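Local coordinates for uncharacterized protein (Pseudomonas aeruginosa, PDB 4E72) that is of unknown function but belongs to the DUF3298 family and is probably a secreted or lipid-modified cell-envelope protein, at residues F145-W156 with Y201-R212; V48-T56 with L64-E72. All coordinates share one frame; numbering follows the deposited sequence.

Along the chain the two contacts come in series: contact 2 (V48-T56 with L64-E72) closes before contact 1 (F145-W156 with Y201-R212) opens. Their centres lie 31 Å apart on opposite sides of the chain's centre, and their nearest atoms, about 8 Å apart, do not touch. Contact 2 joins helices 44-54 and 68-78, whose side chains reach strands 30-37 and 84-95 of the six-stranded mixed sheet. Contact 1 packs helix 142-159 on strand 205-208, an outermost strand of the separate three-stranded antiparallel sheet, in the DUF3298 region. Each contact therefore belongs to a different helix-on-sheet layer; a salt bridge from R92 of strand 84-95 to E205 is one link between the two sheets.

Contact 1: F145-W156 with Y201-R212; sequences FWKQAELAHKAW and YAHPELKIPYPR
Helix 142-159 packs on strand 205-208, with I208 meeting A149 and A152, and L206 lying beside W156. The local axes approach to 7.3 Å at 121° between their N-to-C directions, made possible by the small A149 and A152, whose CA and CB respectively face I208. I208 sends CD1 to within 3.8 Å of A149 CA, its CG2 turning to Q148 CB and its CG1 to A152 CB. In the modelled conformer of L206, one of two and so doubtful, CD2 reaches A149 O and H153 N, whereas CD1 makes an off-centre CH-pi contact 4.3 Å from the centroid of the W156 five-membered ring. With CG anti to the backbone N (chi1 178°), the W156 indole is carried across to P204 and Y201, crossing P204 obliquely; CZ2 comes 3.8 Å from P204 CB and 4.1 Å from Y201 CD2.

The strand is an outermost one of a three-stranded antiparallel sheet, paired through P204, L206 and I208 with Y191, L189 and V187. A water bridges helix and strand, donating to A152 O at 2.7 Å and accepting from K207 N at 2.8 Å. Away from the helix, E205 makes salt bridges, through OE1 to K207 and through OE2 to R92 and K190. Beyond the strand, R212 crosses Q148 at about a right angle; its NE gives Q148 OE1 a weak bond of 3.4 Å, and its CD packs on L151 CD2.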
loop_
_atom_site.group_PDB
_atom_site.type_symbol
_atom_site.label_atom_id
_atom_site.label_comp_id
_atom_site.label_asym_id
_atom_site.label_seq_id
_atom_site.Cartn_x
_atom_site.Cartn_y
_atom_site.Cartn_z
ATOM N N PHE A 145 -9.580 -17.964 -2.123
ATOM C CA PHE A 145 -8.408 -17.073 -2.120
ATOM C C PHE A 145 -7.768 -16.981 -0.718
ATOM O O PHE A 145 -6.544 -17.114 -0.586
ATOM C CB PHE A 145 -8.780 -15.669 -2.615
ATOM C CG PHE A 145 -7.645 -14.665 -2.584
ATOM C CD1 PHE A 145 -6.701 -14.626 -3.606
ATOM C CD2 PHE A 145 -7.544 -13.733 -1.548
ATOM C CE1 PHE A 145 -5.684 -13.678 -3.600
ATOM C CE2 PHE A 145 -6.519 -12.799 -1.534
ATOM C CZ PHE A 145 -5.583 -12.787 -2.554
ATOM N N TRP A 146 -8.587 -16.791 0.326
ATOM C CA TRP A 146 -8.022 -16.644 1.663
ATOM C C TRP A 146 -7.518 -17.990 2.189
ATOM O O TRP A 146 -6.611 -17.990 3.020
ATOM C CB TRP A 146 -8.974 -15.923 2.627
ATOM C CG TRP A 146 -9.202 -14.495 2.214
ATOM C CD1 TRP A 146 -10.317 -13.987 1.617
ATOM C CD2 TRP A 146 -8.240 -13.420 2.251
ATOM N NE1 TRP A 146 -10.139 -12.652 1.338
ATOM C CE2 TRP A 146 -8.862 -12.286 1.687
ATOM C CE3 TRP A 146 -6.921 -13.301 2.724
ATOM C CZ2 TRP A 146 -8.214 -11.048 1.591
ATOM C CZ3 TRP A 146 -6.266 -12.093 2.586
ATOM C CH2 TRP A 146 -6.911 -10.978 2.032
ATOM N N LYS A 147 -8.007 -19.118 1.628
ATOM C CA LYS A 147 -7.490 -20.450 1.965
ATOM C C LYS A 147 -6.064 -20.589 1.456
ATOM O O LYS A 147 -5.237 -21.138 2.175
ATOM C CB LYS A 147 -8.372 -21.582 1.406
ATOM C CG LYS A 147 -9.714 -21.715 2.126
ATOM C CD LYS A 147 -9.649 -22.480 3.447
ATOM C CE LYS A 147 -11.033 -22.746 4.009
ATOM N NZ LYS A 147 -11.811 -23.733 3.198
ATOM N N GLN A 148 -5.757 -20.034 0.252
ATOM C CA GLN A 148 -4.405 -20.019 -0.331
ATOM C C GLN A 148 -3.505 -19.032 0.399
ATOM O O GLN A 148 -2.300 -19.256 0.503
ATOM C CB GLN A 148 -4.431 -19.699 -1.838
ATOM C CG GLN A 148 -5.218 -20.714 -2.686
ATOM C CD GLN A 148 -4.828 -22.145 -2.413
ATOM O OE1 GLN A 148 -3.676 -22.537 -2.599
ATOM N NE2 GLN A 148 -5.768 -22.941 -1.911
ATOM N N ALA A 149 -4.091 -17.945 0.912
ATOM C CA ALA A 149 -3.416 -16.916 1.710
ATOM C C ALA A 149 -2.931 -17.535 3.020
ATOM O O ALA A 149 -1.826 -17.229 3.457
ATOM C CB ALA A 149 -4.370 -15.763 1.984
ATOM N N GLU A 150 -3.761 -18.439 3.623
ATOM C CA GLU A 150 -3.458 -19.204 4.846
ATOM C C GLU A 150 -2.192 -20.069 4.622
ATOM O O GLU A 150 -1.346 -20.168 5.504
ATOM C CB GLU A 150 -4.652 -20.107 5.225
ATOM C CG GLU A 150 -5.787 -19.419 5.959
ATOM C CD GLU A 150 -7.150 -20.098 5.961
ATOM O OE1 GLU A 150 -7.239 -21.276 6.379
ATOM O OE2 GLU A 150 -8.143 -19.420 5.608
ATOM N N LEU A 151 -2.079 -20.685 3.438
ATOM C CA LEU A 151 -0.932 -21.517 3.062
ATOM C C LEU A 151 0.329 -20.634 2.938
ATOM O O LEU A 151 1.389 -21.010 3.454
ATOM C CB LEU A 151 -1.239 -22.289 1.750
ATOM C CG LEU A 151 -0.112 -23.137 1.120
ATOM C CD1 LEU A 151 0.383 -24.250 2.062
ATOM C CD2 LEU A 151 -0.550 -23.686 -0.227
ATOM N N ALA A 152 0.188 -19.441 2.308
ATOM C CA ALA A 152 1.251 -18.437 2.162
ATOM C C ALA A 152 1.701 -17.896 3.542
ATOM O O ALA A 152 2.865 -17.531 3.710
ATOM C CB ALA A 152 0.771 -17.299 1.275
ATOM N N HIS A 153 0.776 -17.885 4.533
ATOM C CA HIS A 153 1.078 -17.516 5.902
ATOM C C HIS A 153 2.001 -18.575 6.510
ATOM O O HIS A 153 3.012 -18.227 7.140
ATOM C CB HIS A 153 -0.203 -17.346 6.735
ATOM C CG HIS A 153 0.051 -16.864 8.143
ATOM N ND1 HIS A 153 -0.237 -17.657 9.243
ATOM C CD2 HIS A 153 0.599 -15.705 8.581
ATOM C CE1 HIS A 153 0.117 -16.953 10.304
ATOM N NE2 HIS A 153 0.629 -15.775 9.959
ATOM N N LYS A 154 1.659 -19.865 6.303
ATOM C CA LYS A 154 2.423 -21.009 6.811
ATOM C C LYS A 154 3.836 -21.007 6.217
ATOM O O LYS A 154 4.801 -21.193 6.964
ATOM C CB LYS A 154 1.698 -22.336 6.539
ATOM C CG LYS A 154 0.325 -22.410 7.197
ATOM C CD LYS A 154 0.271 -23.362 8.378
ATOM C CE LYS A 154 -1.152 -23.776 8.698
ATOM N NZ LYS A 154 -1.766 -24.581 7.602
ATOM N N ALA A 155 3.959 -20.682 4.908
ATOM C CA ALA A 155 5.254 -20.569 4.243
ATOM C C ALA A 155 6.063 -19.415 4.841
ATOM O O ALA A 155 7.252 -19.582 5.057
ATOM C CB ALA A 155 5.072 -20.377 2.747
ATOM N N TRP A 156 5.413 -18.271 5.144
ATOM C CA TRP A 156 6.018 -17.082 5.756
ATOM C C TRP A 156 6.512 -17.396 7.178
ATOM O O TRP A 156 7.587 -16.929 7.558
ATOM C CB TRP A 156 5.030 -15.906 5.775
ATOM C CG TRP A 156 5.562 -14.672 6.440
ATOM C CD1 TRP A 156 6.323 -13.698 5.870
ATOM C CD2 TRP A 156 5.377 -14.285 7.814
ATOM N NE1 TRP A 156 6.654 -12.746 6.808
ATOM C CE2 TRP A 156 6.098 -13.088 8.012
ATOM C CE3 TRP A 156 4.682 -14.846 8.901
ATOM C CZ2 TRP A 156 6.143 -12.435 9.251
ATOM C CZ3 TRP A 156 4.739 -14.205 10.134
ATOM C CH2 TRP A 156 5.448 -13.008 10.295
ATOM N N TYR A 201 8.847 -6.846 12.890
ATOM C CA TYR A 201 8.709 -7.549 11.594
ATOM C C TYR A 201 8.224 -6.592 10.480
ATOM O O TYR A 201 8.004 -7.028 9.352
ATOM C CB TYR A 201 7.757 -8.753 11.721
ATOM C CG TYR A 201 8.336 -9.887 12.539
ATOM C CD1 TYR A 201 8.298 -9.860 13.930
ATOM C CD2 TYR A 201 8.953 -10.971 11.924
ATOM C CE1 TYR A 201 8.863 -10.882 14.691
ATOM C CE2 TYR A 201 9.539 -11.995 12.674
ATOM C CZ TYR A 201 9.475 -11.955 14.059
ATOM O OH TYR A 201 10.021 -12.975 14.805
ATOM N N ALA A 202 8.053 -5.290 10.809
ATOM C CA ALA A 202 7.618 -4.207 9.916
ATOM C C ALA A 202 6.271 -4.539 9.234
ATOM O O ALA A 202 5.274 -4.774 9.923
ATOM C CB ALA A 202 8.703 -3.906 8.877
ATOM N N HIS A 203 6.264 -4.606 7.896
ATOM C CA HIS A 203 5.062 -4.864 7.112
ATOM C C HIS A 203 5.202 -6.210 6.414
ATOM O O HIS A 203 5.756 -6.241 5.313
ATOM C CB HIS A 203 4.840 -3.705 6.121
ATOM C CG HIS A 203 4.505 -2.419 6.803
ATOM N ND1 HIS A 203 5.435 -1.397 6.921
ATOM C CD2 HIS A 203 3.367 -2.049 7.438
ATOM C CE1 HIS A 203 4.834 -0.452 7.625
ATOM N NE2 HIS A 203 3.575 -0.784 7.919
ATOM N N PRO A 204 4.770 -7.342 7.058
ATOM C CA PRO A 204 4.968 -8.659 6.433
ATOM C C PRO A 204 4.342 -8.780 5.045
ATOM O O PRO A 204 3.252 -8.253 4.786
ATOM C CB PRO A 204 4.308 -9.637 7.417
ATOM C CG PRO A 204 4.260 -8.914 8.720
ATOM C CD PRO A 204 4.108 -7.467 8.371
ATOM N N GLU A 205 5.075 -9.445 4.149
ATOM C CA GLU A 205 4.631 -9.714 2.779
ATOM C C GLU A 205 4.478 -11.197 2.560
ATOM O O GLU A 205 5.457 -11.944 2.651
ATOM C CB GLU A 205 5.585 -9.128 1.715
ATOM C CG GLU A 205 5.423 -7.631 1.520
ATOM C CD GLU A 205 6.206 -7.001 0.378
ATOM O OE1 GLU A 205 6.736 -7.742 -0.482
ATOM O OE2 GLU A 205 6.267 -5.752 0.331
ATOM N N LEU A 206 3.227 -11.608 2.298
ATOM C CA LEU A 206 2.871 -12.982 1.974
ATOM C C LEU A 206 2.854 -13.119 0.467
ATOM O O LEU A 206 2.418 -12.179 -0.223
ATOM C CB LEU A 206 1.497 -13.337 2.573
ATOM C CG LEU A 206 1.471 -14.111 3.902
ATOM C CD1 LEU A 206 2.240 -13.395 5.006
ATOM C CD2 LEU A 206 0.046 -14.339 4.341
ATOM N N LYS A 207 3.331 -14.261 -0.049
ATOM C CA LYS A 207 3.352 -14.478 -1.489
ATOM C C LYS A 207 2.568 -15.716 -1.851
ATOM O O LYS A 207 2.901 -16.820 -1.386
ATOM C CB LYS A 207 4.799 -14.593 -2.028
ATOM C CG LYS A 207 5.758 -13.498 -1.580
ATOM C CD LYS A 207 5.614 -12.211 -2.369
ATOM C CE LYS A 207 6.496 -11.132 -1.777
ATOM N NZ LYS A 207 6.480 -9.891 -2.591
ATOM N N ILE A 208 1.527 -15.545 -2.682
ATOM C CA ILE A 208 0.774 -16.695 -3.176
ATOM C C ILE A 208 1.214 -16.940 -4.600
ATOM O O ILE A 208 0.990 -16.074 -5.448
ATOM C CB ILE A 208 -0.767 -16.628 -3.086
ATOM C CG1 ILE A 208 -1.270 -16.219 -1.684
ATOM C CG2 ILE A 208 -1.382 -17.965 -3.544
ATOM C CD1 ILE A 208 -2.629 -15.513 -1.735
ATOM N N PRO A 209 1.817 -18.113 -4.894
ATOM C CA PRO A 209 2.178 -18.417 -6.294
ATOM C C PRO A 209 0.944 -18.469 -7.193
ATOM O O PRO A 209 -0.055 -19.074 -6.808
ATOM C CB PRO A 209 2.866 -19.795 -6.198
ATOM C CG PRO A 209 3.273 -19.939 -4.747
ATOM C CD PRO A 209 2.164 -19.240 -3.998
ATOM N N TYR A 210 1.022 -17.885 -8.409
ATOM C CA TYR A 210 -0.102 -17.938 -9.378
ATOM C C TYR A 210 -0.626 -19.377 -9.680
ATOM O O TYR A 210 -1.841 -19.511 -9.772
ATOM C CB TYR A 210 0.237 -17.208 -10.690
ATOM C CG TYR A 210 0.162 -15.704 -10.519
ATOM C CD1 TYR A 210 -1.051 -15.029 -10.626
ATOM C CD2 TYR A 210 1.284 -14.969 -10.155
ATOM C CE1 TYR A 210 -1.126 -13.645 -10.464
ATOM C CE2 TYR A 210 1.219 -13.588 -9.986
ATOM C CZ TYR A 210 0.013 -12.928 -10.134
ATOM O OH TYR A 210 -0.044 -11.566 -9.898
ATOM N N PRO A 211 0.176 -20.481 -9.705
ATOM C CA PRO A 211 -0.435 -21.805 -9.956
ATOM C C PRO A 211 -1.366 -22.274 -8.830
ATOM O O PRO A 211 -2.181 -23.169 -9.065
ATOM C CB PRO A 211 0.769 -22.744 -10.117
ATOM C CG PRO A 211 1.912 -21.847 -10.459
ATOM C CD PRO A 211 1.651 -20.594 -9.655
ATOM N N ARG A 212 -1.282 -21.654 -7.628
ATOM C CA ARG A 212 -2.184 -21.969 -6.513
ATOM C C ARG A 212 -3.506 -21.205 -6.682
ATOM O O ARG A 212 -4.460 -21.439 -5.924
ATOM C CB ARG A 212 -1.536 -21.625 -5.138
ATOM C CG ARG A 212 -0.314 -22.491 -4.808
ATOM C CD ARG A 212 -0.601 -23.710 -3.937
ATOM N NE ARG A 212 -1.697 -24.562 -4.405
ATOM C CZ ARG A 212 -1.594 -25.486 -5.356
ATOM N NH1 ARG A 212 -0.442 -25.674 -5.990
ATOM N NH2 ARG A 212 -2.647 -26.217 -5.693
HETATM O O HOH W 1 4.225 -16.231 1.790
HETATM O O HOH W 2 7.998 -10.297 4.960
#

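Contact 2: V48-T56 with L64-E72; sequences VERALLEMT and LPASLAAYE
This is a helix-loop-helix packing contact over the six-stranded mixed sheet, in which L53 and E49 of helix 44-54 meet the loop and first turn leading into helix 68-78. The short axes approach only to 10.8 Å, and loop residues 64-67 supply much of the interface. L53 is central: its CD1 lies 3.5 Å from P65 O, while its CD2 packs against L68 CD2 and Y71 CB. L68 sets CD1 against L52 CD1 and CG 3.7 Å from E49 CG; on strand 84-95, L52 reaches A89 and L68 reaches L87.

The start of helix 68-78 is held from two sources. S67 is its N-cap, with OG accepting from A70 N, and E49 adds a carboxylate from the other helix. Extended from a CG anti to the backbone N, E49 brings OE2 to L68 N, a weak bond at 3.3 Å but nearly straight at 176°. A water donating to OE2 also accepts from A69 N. The L68 N-H, and A69 N through the water, would be expected to favour a charged carboxylate.

E54 is salt-bridged through OE2 to R50 NH1 and through OE1 to R57, L64 CD1 merely packing against its carboxylate; L64 CD2 meets L53 O. That oxygen accepts from both T56 N and T56 OG1, the latter at 2.6 Å; T56 CG2 sits over one face of the Y71 ring, 3.7 Å from its centroid and 20° off the normal.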
loop_
_atom_site.group_PDB
_atom_site.type_symbol
_atom_site.label_atom_id
_atom_site.label_comp_id
_atom_site.label_asym_id
_atom_site.label_seq_id
_atom_site.Cartn_x
_atom_site.Cartn_y
_atom_site.Cartn_z
ATOM N N VAL A 48 -4.324 8.610 -7.305
ATOM C CA VAL A 48 -3.176 8.525 -6.413
ATOM C C VAL A 48 -3.357 9.543 -5.280
ATOM O O VAL A 48 -3.213 9.179 -4.112
ATOM C CB VAL A 48 -1.866 8.753 -7.206
ATOM C CG1 VAL A 48 -0.692 9.022 -6.277
ATOM C CG2 VAL A 48 -1.580 7.565 -8.104
ATOM N N GLU A 49 -3.705 10.801 -5.625
ATOM C CA GLU A 49 -3.911 11.872 -4.635
ATOM C C GLU A 49 -4.947 11.453 -3.579
ATOM O O GLU A 49 -4.660 11.579 -2.394
ATOM C CB GLU A 49 -4.328 13.198 -5.309
ATOM C CG GLU A 49 -4.425 14.346 -4.305
ATOM C CD GLU A 49 -4.674 15.733 -4.855
ATOM O OE1 GLU A 49 -5.817 16.004 -5.290
ATOM O OE2 GLU A 49 -3.760 16.582 -4.744
ATOM N N ARG A 50 -6.118 10.923 -4.001
ATOM C CA ARG A 50 -7.186 10.489 -3.095
ATOM C C ARG A 50 -6.718 9.323 -2.210
ATOM O O ARG A 50 -6.979 9.344 -1.002
ATOM C CB ARG A 50 -8.456 10.094 -3.885
ATOM C CG ARG A 50 -9.473 9.270 -3.083
ATOM C CD ARG A 50 -10.455 10.124 -2.303
ATOM N NE ARG A 50 -11.763 10.150 -2.959
ATOM C CZ ARG A 50 -12.777 9.351 -2.646
ATOM N NH1 ARG A 50 -12.655 8.461 -1.666
ATOM N NH2 ARG A 50 -13.926 9.439 -3.305
ATOM N N ALA A 51 -6.012 8.330 -2.797
ATOM C CA ALA A 51 -5.519 7.160 -2.063
ATOM C C ALA A 51 -4.528 7.587 -0.969
ATOM O O ALA A 51 -4.536 6.995 0.113
ATOM C CB ALA A 51 -4.880 6.150 -3.012
ATOM N N LEU A 52 -3.716 8.640 -1.221
ATOM C CA LEU A 52 -2.804 9.151 -0.191
ATOM C C LEU A 52 -3.561 9.921 0.877
ATOM O O LEU A 52 -3.255 9.774 2.052
ATOM C CB LEU A 52 -1.729 10.045 -0.784
ATOM C CG LEU A 52 -0.617 9.337 -1.508
ATOM C CD1 LEU A 52 0.194 10.332 -2.323
ATOM C CD2 LEU A 52 0.241 8.532 -0.539
ATOM N N LEU A 53 -4.597 10.683 0.477
ATOM C CA LEU A 53 -5.420 11.449 1.419
ATOM C C LEU A 53 -6.180 10.533 2.379
ATOM O O LEU A 53 -6.370 10.914 3.536
ATOM C CB LEU A 53 -6.394 12.378 0.687
ATOM C CG LEU A 53 -5.780 13.638 0.085
ATOM C CD1 LEU A 53 -6.765 14.317 -0.860
ATOM C CD2 LEU A 53 -5.290 14.603 1.175
ATOM N N GLU A 54 -6.575 9.323 1.913
ATOM C CA GLU A 54 -7.271 8.290 2.715
ATOM C C GLU A 54 -6.388 7.786 3.855
ATOM O O GLU A 54 -6.895 7.435 4.917
ATOM C CB GLU A 54 -7.680 7.093 1.829
ATOM C CG GLU A 54 -8.873 7.347 0.906
ATOM C CD GLU A 54 -10.251 7.533 1.522
ATOM O OE1 GLU A 54 -10.460 7.151 2.698
ATOM O OE2 GLU A 54 -11.131 8.073 0.813
HETATM N N MSE A 55 -5.070 7.763 3.640
HETATM C CA MSE A 55 -4.091 7.327 4.641
HETATM C C MSE A 55 -3.874 8.366 5.748
HETATM O O MSE A 55 -3.154 8.088 6.703
HETATM C CB MSE A 55 -2.756 7.020 3.973
HETATM C CG MSE A 55 -2.868 6.052 2.817
HETATM SE SE MSE A 55 -1.112 5.743 2.119
HETATM C CE MSE A 55 -0.609 4.324 3.324
ATOM N N THR A 56 -4.493 9.549 5.641
ATOM C CA THR A 56 -4.362 10.575 6.675
ATOM C C THR A 56 -5.554 10.541 7.634
ATOM O O THR A 56 -5.508 11.201 8.679
ATOM C CB THR A 56 -4.216 11.978 6.068
ATOM O OG1 THR A 56 -5.454 12.384 5.475
ATOM C CG2 THR A 56 -3.026 12.101 5.105
ATOM N N LEU A 64 -12.393 14.118 4.185
ATOM C CA LEU A 64 -11.006 14.355 3.829
ATOM C C LEU A 64 -10.764 15.742 3.236
ATOM O O LEU A 64 -11.679 16.289 2.600
ATOM C CB LEU A 64 -10.554 13.285 2.820
ATOM C CG LEU A 64 -10.361 11.877 3.397
ATOM C CD1 LEU A 64 -9.921 10.938 2.343
ATOM C CD2 LEU A 64 -9.337 11.858 4.533
ATOM N N PRO A 65 -9.521 16.306 3.365
ATOM C CA PRO A 65 -9.208 17.561 2.650
ATOM C C PRO A 65 -9.393 17.372 1.129
ATOM O O PRO A 65 -9.311 16.240 0.642
ATOM C CB PRO A 65 -7.731 17.794 3.001
ATOM C CG PRO A 65 -7.523 17.038 4.268
ATOM C CD PRO A 65 -8.333 15.808 4.086
ATOM N N ALA A 66 -9.624 18.456 0.380
ATOM C CA ALA A 66 -9.845 18.381 -1.073
ATOM C C ALA A 66 -8.585 18.045 -1.880
ATOM O O ALA A 66 -8.696 17.645 -3.038
ATOM C CB ALA A 66 -10.400 19.705 -1.573
ATOM N N SER A 67 -7.390 18.264 -1.293
ATOM C CA SER A 67 -6.139 18.072 -1.990
ATOM C C SER A 67 -4.995 17.890 -1.025
ATOM O O SER A 67 -5.090 18.264 0.153
ATOM C CB SER A 67 -5.854 19.278 -2.882
ATOM O OG SER A 67 -5.669 20.453 -2.108
ATOM N N LEU A 68 -3.878 17.388 -1.556
ATOM C CA LEU A 68 -2.655 17.214 -0.796
ATOM C C LEU A 68 -2.098 18.574 -0.317
ATOM O O LEU A 68 -1.543 18.617 0.776
ATOM C CB LEU A 68 -1.611 16.415 -1.604
ATOM C CG LEU A 68 -1.887 14.910 -1.616
ATOM C CD1 LEU A 68 -1.045 14.207 -2.666
ATOM C CD2 LEU A 68 -1.692 14.278 -0.205
ATOM N N ALA A 69 -2.304 19.677 -1.086
ATOM C CA ALA A 69 -1.868 21.029 -0.670
ATOM C C ALA A 69 -2.757 21.534 0.462
ATOM O O ALA A 69 -2.263 22.199 1.363
ATOM C CB ALA A 69 -1.918 21.994 -1.843
ATOM N N ALA A 70 -4.083 21.227 0.408
ATOM C CA ALA A 70 -5.003 21.597 1.486
ATOM C C ALA A 70 -4.636 20.810 2.760
ATOM O O ALA A 70 -4.650 21.385 3.845
ATOM C CB ALA A 70 -6.456 21.348 1.083
ATOM N N TYR A 71 -4.267 19.521 2.621
ATOM C CA TYR A 71 -3.863 18.683 3.766
ATOM C C TYR A 71 -2.584 19.232 4.426
ATOM O O TYR A 71 -2.529 19.339 5.648
ATOM C CB TYR A 71 -3.648 17.202 3.367
ATOM C CG TYR A 71 -2.977 16.392 4.464
ATOM C CD1 TYR A 71 -3.680 16.015 5.607
ATOM C CD2 TYR A 71 -1.621 16.065 4.392
ATOM C CE1 TYR A 71 -3.056 15.331 6.643
ATOM C CE2 TYR A 71 -0.979 15.403 5.441
ATOM C CZ TYR A 71 -1.709 15.013 6.550
ATOM O OH TYR A 71 -1.124 14.281 7.552
ATOM N N GLU A 72 -1.564 19.521 3.623
ATOM C CA GLU A 72 -0.271 20.045 4.081
ATOM C C GLU A 72 -0.473 21.353 4.868
ATOM O O GLU A 72 0.015 21.465 5.987
ATOM C CB GLU A 72 0.672 20.228 2.873
ATOM C CG GLU A 72 1.756 21.278 3.059
ATOM C CD GLU A 72 2.760 21.251 1.935
ATOM O OE1 GLU A 72 2.506 21.897 0.893
ATOM O OE2 GLU A 72 3.779 20.539 2.075
HETATM O O HOH W 3 -2.336 19.134 -4.221
#